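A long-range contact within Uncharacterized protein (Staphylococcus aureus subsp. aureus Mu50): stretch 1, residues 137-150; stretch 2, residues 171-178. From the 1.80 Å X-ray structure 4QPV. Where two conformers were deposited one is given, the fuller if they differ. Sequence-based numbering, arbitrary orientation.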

ATOM      1  N   GLU A 137      -9.975 -13.672   4.647  1.00 30.64           N
ATOM      2  CA  GLU A 137      -9.277 -14.305   3.508  1.00 30.60           C
ATOM      3  C   GLU A 137      -7.873 -13.746   3.331  1.00 29.85           C
ATOM      4  O   GLU A 137      -6.920 -14.492   3.095  1.00 26.36           O
ATOM      5  N   LEU A 138      -7.762 -12.411   3.383  1.00 26.70           N
ATOM      6  CA  LEU A 138      -6.469 -11.754   3.178  1.00 25.58           C
ATOM      7  C   LEU A 138      -5.525 -12.059   4.365  1.00 27.81           C
ATOM      8  O   LEU A 138      -4.351 -12.343   4.140  1.00 27.21           O
ATOM      9  N   ASP A 139      -6.052 -12.071   5.607  1.00 26.17           N
ATOM     10  CA  ASP A 139      -5.249 -12.439   6.782  1.00 26.04           C
ATOM     11  C   ASP A 139      -4.794 -13.905   6.672  1.00 28.84           C
ATOM     12  O   ASP A 139      -3.653 -14.214   7.007  1.00 26.71           O
ATOM     13  N   ASN A 140      -5.644 -14.794   6.117  1.00 27.66           N
ATOM     14  CA  ASN A 140      -5.233 -16.182   5.887  1.00 27.42           C
ATOM     15  C   ASN A 140      -4.098 -16.245   4.880  1.00 29.90           C
ATOM     16  O   ASN A 140      -3.178 -17.037   5.072  1.00 29.33           O
ATOM     17  N   LEU A 141      -4.160 -15.416   3.811  1.00 25.28           N
ATOM     18  CA  LEU A 141      -3.085 -15.368   2.818  1.00 23.82           C
ATOM     19  C   LEU A 141      -1.772 -14.912   3.482  1.00 25.76           C
ATOM     20  O   LEU A 141      -0.715 -15.508   3.222  1.00 22.83           O
ATOM     21  N   THR A 142      -1.846 -13.886   4.358  1.00 24.28           N
ATOM     22  CA  THR A 142      -0.649 -13.376   5.050  1.00 23.87           C
ATOM     23  C   THR A 142       0.026 -14.502   5.843  1.00 25.86           C
ATOM     24  O   THR A 142       1.239 -14.707   5.727  1.00 24.63           O
ATOM     25  N   GLU A 143      -0.778 -15.258   6.592  1.00 24.96           N
ATOM     26  CA  GLU A 143      -0.318 -16.390   7.381  1.00 24.33           C
ATOM     27  C   GLU A 143       0.365 -17.461   6.475  1.00 27.90           C
ATOM     28  O   GLU A 143       1.449 -17.939   6.806  1.00 26.29           O
ATOM     29  N   VAL A 144      -0.251 -17.795   5.323  1.00 25.98           N
ATOM     30  CA  VAL A 144       0.300 -18.796   4.389  1.00 25.40           C
ATOM     31  C   VAL A 144       1.654 -18.311   3.824  1.00 26.95           C
ATOM     32  O   VAL A 144       2.583 -19.106   3.690  1.00 28.17           O
ATOM     33  N   LEU A 145       1.794 -17.009   3.559  1.00 23.29           N
ATOM     34  CA  LEU A 145       3.049 -16.472   3.030  1.00 22.57           C
ATOM     35  C   LEU A 145       4.166 -16.562   4.090  1.00 27.08           C
ATOM     36  O   LEU A 145       5.301 -16.874   3.747  1.00 26.74           O
ATOM     37  N   LYS A 146       3.815 -16.404   5.376  1.00 25.03           N
ATOM     38  CA  LYS A 146       4.756 -16.574   6.498  1.00 24.02           C
ATOM     39  C   LYS A 146       5.160 -18.048   6.620  1.00 27.90           C
ATOM     40  O   LYS A 146       6.329 -18.352   6.844  1.00 28.02           O
ATOM     41  N   GLU A 147       4.177 -18.954   6.452  1.00 25.88           N
ATOM     42  CA  GLU A 147       4.350 -20.412   6.532  0.50 26.45           C
ATOM     43  C   GLU A 147       5.372 -20.934   5.529  1.00 31.12           C
ATOM     44  O   GLU A 147       6.126 -21.851   5.850  1.00 32.92           O
ATOM     45  N   TYR A 148       5.394 -20.374   4.311  1.00 28.00           N
ATOM     46  CA  TYR A 148       6.267 -20.910   3.267  1.00 26.96           C
ATOM     47  C   TYR A 148       7.549 -20.150   2.943  1.00 29.30           C
ATOM     48  O   TYR A 148       8.254 -20.551   1.990  1.00 29.38           O
ATOM     49  N   LYS A 149       7.895 -19.103   3.746  1.00 24.42           N
ATOM     50  CA  LYS A 149       9.094 -18.328   3.458  0.50 23.51           C
ATOM     51  C   LYS A 149      10.367 -19.210   3.510  1.00 28.68           C
ATOM     52  O   LYS A 149      11.264 -18.979   2.697  1.00 28.45           O
ATOM     53  N   SER A 150      10.446 -20.214   4.402  1.00 26.24           N
ATOM     54  CA  SER A 150      11.619 -21.083   4.445  1.00 27.08           C
ATOM     55  C   SER A 150      11.681 -22.030   3.237  1.00 31.63           C
ATOM     56  O   SER A 150      12.727 -22.108   2.575  1.00 31.82           O
ATOM     57  N   ARG A 171      -1.100  -2.771   2.510  1.00 22.41           N
ATOM     58  CA  ARG A 171       0.159  -3.448   2.272  1.00 22.39           C
ATOM     59  C   ARG A 171       0.718  -4.014   3.546  1.00 23.94           C
ATOM     60  O   ARG A 171       0.689  -3.359   4.590  1.00 23.17           O
ATOM     61  N   ASN A 172       1.290  -5.230   3.452  1.00 21.76           N
ATOM     62  CA  ASN A 172       2.032  -5.811   4.557  1.00 20.69           C
ATOM     63  C   ASN A 172       3.418  -6.195   4.001  1.00 23.05           C
ATOM     64  O   ASN A 172       3.785  -5.790   2.882  1.00 21.60           O
ATOM     65  N   GLU A 173       4.204  -6.920   4.783  1.00 20.84           N
ATOM     66  CA  GLU A 173       5.556  -7.324   4.387  0.50 21.03           C
ATOM     67  C   GLU A 173       5.576  -8.100   3.065  1.00 24.84           C
ATOM     68  O   GLU A 173       6.540  -7.997   2.310  1.00 23.94           O
ATOM     69  N   TYR A 174       4.511  -8.887   2.801  1.00 22.19           N
ATOM     70  CA  TYR A 174       4.451  -9.821   1.686  1.00 21.02           C
ATOM     71  C   TYR A 174       3.663  -9.424   0.454  1.00 24.23           C
ATOM     72  O   TYR A 174       3.952  -9.979  -0.605  1.00 23.34           O
ATOM     73  N   TYR A 175       2.676  -8.537   0.561  1.00 22.33           N
ATOM     74  CA  TYR A 175       1.895  -8.162  -0.615  1.00 20.58           C
ATOM     75  C   TYR A 175       1.217  -6.834  -0.434  1.00 24.23           C
ATOM     76  O   TYR A 175       1.150  -6.290   0.678  1.00 21.61           O
ATOM     77  N   TYR A 176       0.697  -6.316  -1.548  1.00 22.16           N
ATOM     78  CA  TYR A 176      -0.114  -5.109  -1.516  1.00 23.23           C
ATOM     79  C   TYR A 176      -1.385  -5.389  -2.328  1.00 27.25           C
ATOM     80  O   TYR A 176      -1.411  -6.303  -3.188  1.00 25.25           O
ATOM     81  N   LEU A 177      -2.445  -4.628  -2.022  1.00 24.67           N
ATOM     82  CA  LEU A 177      -3.761  -4.764  -2.643  1.00 25.17           C
ATOM     83  C   LEU A 177      -4.079  -3.459  -3.402  1.00 28.86           C
ATOM     84  O   LEU A 177      -3.791  -2.374  -2.887  1.00 28.36           O
ATOM     85  N   THR A 178      -4.629  -3.567  -4.616  1.00 28.32           N
ATOM     86  CA  THR A 178      -4.974  -2.416  -5.458  0.50 29.31           C
ATOM     87  C   THR A 178      -6.482  -2.423  -5.728  1.00 36.04           C
ATOM     88  O   THR A 178      -7.023  -3.466  -6.113  1.00 38.79           O
TER

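The most unusual feature of this contact is a tyrosine hydroxyl that reaches the backbone of a helix. Tyr175, the first residue of the strand, donates a hydrogen bond from its OH to the carbonyl O of Leu138, at 2.8 Å. That carbonyl is already engaged, since it accepts the helical hydrogen bond from Thr142 N, 3.0 Å from Leu138 O; a carbonyl oxygen has two lone pairs and can serve both donors. Tyrosine suits the position because its long, rigid ring spans the gap between strand and helix, whose axes approach no closer than 11.0 Å and run nearly antiparallel, while its hydroxyl meets a polar atom at the far end.

With chi1 p and chi2 at 83°, the Tyr175 ring lies among leucines from successive turns of the helix. Leu141 (t, p) sets its CD2 over one face, 4.3 Å from the Tyr175 ring centroid and 24° off the ring normal, a CH-pi contact. Leu145 (m, t) meets the ring edge, with its CD1 3.6 Å from Tyr175 CD2. Leu138, also m, t, brings its CD2 to 4.1 Å from Tyr175 CE1, and its CD1 packs 3.9 Å from CD2 of Leu177 (t, p), extending the apolar seam along the strand. All three helix leucines point toward the other stretch; their branched, flexible side chains can fit around a flat ring without leaving polar groups unsatisfied.

Thr142, in the m rotamer, points sideways and brings a small polar group to the contact. Its OG1 lies 3.1 Å from Tyr175 OH and 2.9 Å from Asn172 ND2; the proton of Thr142 OG1 is not settled. Asn172 OD1 (chi1 p) accepts hydrogen bonds from the backbone N atoms of Tyr174 and Tyr175, each 3.0 Å from Asn172 OD1. The short amide lets OD1 hold the loop entering the strand while ND2 lies close to Thr142 OG1.

Tyr174 (m, chi2 -77°) points toward the C-terminal part of stretch 1. Leu145 CD1 lies 3.7 Å from Tyr174 CB, so this one methyl group touches both tyrosines. Farther out, the aliphatic portions of two lysines line the ring: Lys146 CG is 3.7 Å from Tyr174 CE2, and Lys149 CD is 3.6 Å from Tyr174 OH. Lysine fits such a margin because its methylenes can pack against an aromatic residue while its charged amine extends beyond them. Lys146 is m, t, t, t; Lys149 starts p, t.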

ATOM      1  CB  GLU A 137     -10.038 -13.983   2.206  1.00 32.98           C
ATOM      2  CG  GLU A 137     -11.056 -14.968   1.712  1.00 48.11           C
ATOM      3  CD  GLU A 137     -11.660 -14.494   0.401  1.00 65.09           C
ATOM      4  OE1 GLU A 137     -11.396 -13.341  -0.032  1.00 45.14           O
ATOM      5  OE2 GLU A 137     -12.415 -15.292  -0.191  1.00 68.28           O
ATOM      6  CB  LEU A 138      -6.662 -10.244   2.949  1.00 25.12           C
ATOM      7  CG  LEU A 138      -7.243  -9.902   1.561  1.00 28.27           C
ATOM      8  CD1 LEU A 138      -7.760  -8.454   1.519  1.00 25.91           C
ATOM      9  CD2 LEU A 138      -6.196 -10.138   0.454  1.00 29.64           C
ATOM     10  CB  ASP A 139      -6.013 -12.177   8.074  1.00 28.51           C
ATOM     11  CG  ASP A 139      -6.247 -10.694   8.381  1.00 31.16           C
ATOM     12  OD1 ASP A 139      -5.605  -9.825   7.711  1.00 27.37           O
ATOM     13  OD2 ASP A 139      -7.001 -10.399   9.346  1.00 34.26           O
ATOM     14  CB  ASN A 140      -6.376 -17.045   5.407  1.00 26.53           C
ATOM     15  CG  ASN A 140      -7.403 -17.322   6.459  1.00 41.37           C
ATOM     16  OD1 ASN A 140      -7.133 -17.268   7.672  1.00 37.59           O
ATOM     17  ND2 ASN A 140      -8.609 -17.628   6.008  1.00 34.26           N
ATOM     18  CB  LEU A 141      -3.442 -14.448   1.622  1.00 23.70           C
ATOM     19  CG  LEU A 141      -2.354 -14.275   0.525  1.00 26.31           C
ATOM     20  CD1 LEU A 141      -1.959 -15.637  -0.106  1.00 25.73           C
ATOM     21  CD2 LEU A 141      -2.827 -13.340  -0.570  1.00 25.97           C
ATOM     22  CB  THR A 142      -0.993 -12.199   5.959  1.00 26.77           C
ATOM     23  OG1 THR A 142      -1.658 -11.208   5.171  1.00 24.97           O
ATOM     24  CG2 THR A 142       0.261 -11.600   6.623  1.00 26.65           C
ATOM     25  CB  GLU A 143      -1.508 -16.987   8.142  1.00 25.95           C
ATOM     26  CG  GLU A 143      -1.132 -18.169   9.015  1.00 27.97           C
ATOM     27  CD  GLU A 143      -0.200 -17.869  10.178  1.00 36.75           C
ATOM     28  OE1 GLU A 143      -0.057 -16.685  10.562  1.00 30.74           O
ATOM     29  OE2 GLU A 143       0.365 -18.839  10.726  1.00 34.74           O
ATOM     30  CB  VAL A 144      -0.709 -19.174   3.261  1.00 29.52           C
ATOM     31  CG1 VAL A 144      -0.060 -20.085   2.209  1.00 30.10           C
ATOM     32  CG2 VAL A 144      -1.965 -19.841   3.838  1.00 29.40           C
ATOM     33  CB  LEU A 145       2.851 -15.042   2.506  1.00 22.13           C
ATOM     34  CG  LEU A 145       2.104 -15.007   1.150  1.00 25.15           C
ATOM     35  CD1 LEU A 145       1.483 -13.663   0.906  1.00 22.89           C
ATOM     36  CD2 LEU A 145       3.045 -15.408  -0.015  1.00 29.30           C
ATOM     37  CB  LYS A 146       4.109 -16.103   7.812  1.00 25.74           C
ATOM     38  CG  LYS A 146       4.020 -14.576   7.946  1.00 22.26           C
ATOM     39  CD  LYS A 146       3.151 -14.255   9.166  1.00 26.53           C
ATOM     40  CE  LYS A 146       2.947 -12.767   9.340  1.00 25.88           C
ATOM     41  NZ  LYS A 146       2.155 -12.501  10.585  1.00 26.62           N
ATOM     42  CB  GLU A 147       3.025 -21.149   6.262  0.50 27.97           C
ATOM     43  CG  GLU A 147       1.945 -21.111   7.335  0.50 31.25           C
ATOM     44  CD  GLU A 147       0.725 -21.945   6.979  0.50 44.53           C
ATOM     45  OE1 GLU A 147       0.890 -22.940   6.235  0.50 46.19           O
ATOM     46  OE2 GLU A 147      -0.391 -21.609   7.436  0.50 31.39           O
ATOM     47  CB  TYR A 148       5.427 -21.108   1.994  1.00 28.28           C
ATOM     48  CG  TYR A 148       4.473 -22.278   2.118  1.00 30.63           C
ATOM     49  CD1 TYR A 148       4.926 -23.592   2.000  1.00 33.57           C
ATOM     50  CD2 TYR A 148       3.128 -22.078   2.417  1.00 30.58           C
ATOM     51  CE1 TYR A 148       4.057 -24.673   2.152  1.00 35.33           C
ATOM     52  CE2 TYR A 148       2.251 -23.155   2.575  1.00 31.92           C
ATOM     53  CZ  TYR A 148       2.715 -24.448   2.417  1.00 37.93           C
ATOM     54  OH  TYR A 148       1.843 -25.509   2.531  1.00 37.55           O
ATOM     55  CB  LYS A 149       9.195 -17.056   4.329  0.50 24.30           C
ATOM     56  CG  LYS A 149       9.344 -17.235   5.826  0.50 28.97           C
ATOM     57  CD  LYS A 149       9.152 -15.890   6.537  0.50 34.47           C
ATOM     58  CE  LYS A 149      10.438 -15.239   6.996  0.50 47.69           C
ATOM     59  NZ  LYS A 149      10.969 -15.870   8.238  0.50 51.64           N
ATOM     60  CB  SER A 150      11.663 -21.880   5.751  1.00 30.56           C
ATOM     61  OG  SER A 150      12.744 -22.790   5.691  1.00 36.71           O
ATOM     62  CB  ARG A 171       1.179  -2.428   1.669  1.00 21.44           C
ATOM     63  CG  ARG A 171       2.572  -3.006   1.390  1.00 21.76           C
ATOM     64  CD  ARG A 171       3.534  -1.945   0.844  1.00 23.13           C
ATOM     65  NE  ARG A 171       3.136  -1.404  -0.465  1.00 23.71           N
ATOM     66  CZ  ARG A 171       3.619  -1.834  -1.629  1.00 25.58           C
ATOM     67  NH1 ARG A 171       4.474  -2.852  -1.667  1.00 21.56           N
ATOM     68  NH2 ARG A 171       3.240  -1.263  -2.764  1.00 24.22           N
ATOM     69  CB  ASN A 172       1.275  -6.961   5.261  1.00 24.27           C
ATOM     70  CG  ASN A 172       0.922  -8.105   4.353  1.00 28.86           C
ATOM     71  OD1 ASN A 172       1.659  -8.442   3.421  1.00 23.12           O
ATOM     72  ND2 ASN A 172      -0.235  -8.711   4.597  1.00 24.67           N
ATOM     73  CB  GLU A 173       6.183  -8.216   5.476  0.50 22.19           C
ATOM     74  CG  GLU A 173       6.405  -7.537   6.818  0.50 27.69           C
ATOM     75  CD  GLU A 173       6.575  -8.523   7.956  0.50 37.15           C
ATOM     76  OE1 GLU A 173       5.574  -9.169   8.339  0.50 29.07           O
ATOM     77  OE2 GLU A 173       7.711  -8.660   8.463  0.50 26.18           O
ATOM     78  CB  TYR A 174       3.893 -11.165   2.219  1.00 22.00           C
ATOM     79  CG  TYR A 174       4.733 -11.692   3.357  1.00 23.52           C
ATOM     80  CD1 TYR A 174       5.963 -12.305   3.115  1.00 25.78           C
ATOM     81  CD2 TYR A 174       4.351 -11.493   4.685  1.00 23.87           C
ATOM     82  CE1 TYR A 174       6.792 -12.703   4.163  1.00 26.67           C
ATOM     83  CE2 TYR A 174       5.181 -11.881   5.742  1.00 25.63           C
ATOM     84  CZ  TYR A 174       6.389 -12.508   5.474  1.00 30.97           C
ATOM     85  OH  TYR A 174       7.227 -12.880   6.495  1.00 29.54           O
ATOM     86  CB  TYR A 175       0.837  -9.254  -0.974  1.00 21.07           C
ATOM     87  CG  TYR A 175      -0.258  -9.456   0.060  1.00 22.34           C
ATOM     88  CD1 TYR A 175      -1.377  -8.626   0.092  1.00 23.30           C
ATOM     89  CD2 TYR A 175      -0.202 -10.515   0.962  1.00 22.37           C
ATOM     90  CE1 TYR A 175      -2.401  -8.826   1.020  1.00 25.32           C
ATOM     91  CE2 TYR A 175      -1.234 -10.744   1.877  1.00 23.43           C
ATOM     92  CZ  TYR A 175      -2.318  -9.879   1.919  1.00 29.32           C
ATOM     93  OH  TYR A 175      -3.316 -10.068   2.849  1.00 27.67           O
ATOM     94  CB  TYR A 176       0.655  -3.871  -1.995  1.00 25.26           C
ATOM     95  CG  TYR A 176       1.026  -3.921  -3.460  1.00 29.48           C
ATOM     96  CD1 TYR A 176       2.162  -4.605  -3.887  1.00 31.36           C
ATOM     97  CD2 TYR A 176       0.235  -3.295  -4.424  1.00 32.35           C
ATOM     98  CE1 TYR A 176       2.500  -4.675  -5.235  1.00 32.42           C
ATOM     99  CE2 TYR A 176       0.567  -3.350  -5.779  1.00 33.91           C
ATOM    100  CZ  TYR A 176       1.708  -4.034  -6.178  1.00 41.20           C
ATOM    101  OH  TYR A 176       2.038  -4.106  -7.508  1.00 43.37           O
ATOM    102  CB  LEU A 177      -4.777  -5.051  -1.500  1.00 25.86           C
ATOM    103  CG  LEU A 177      -6.268  -5.231  -1.807  1.00 32.12           C
ATOM    104  CD1 LEU A 177      -6.546  -6.578  -2.365  1.00 33.62           C
ATOM    105  CD2 LEU A 177      -7.069  -5.159  -0.523  1.00 35.00           C
ATOM    106  CB  THR A 178      -4.148  -2.441  -6.773  0.50 37.49           C
ATOM    107  OG1 THR A 178      -2.752  -2.561  -6.460  0.50 33.84           O
ATOM    108  CG2 THR A 178      -4.376  -1.197  -7.653  0.50 34.88           C
TER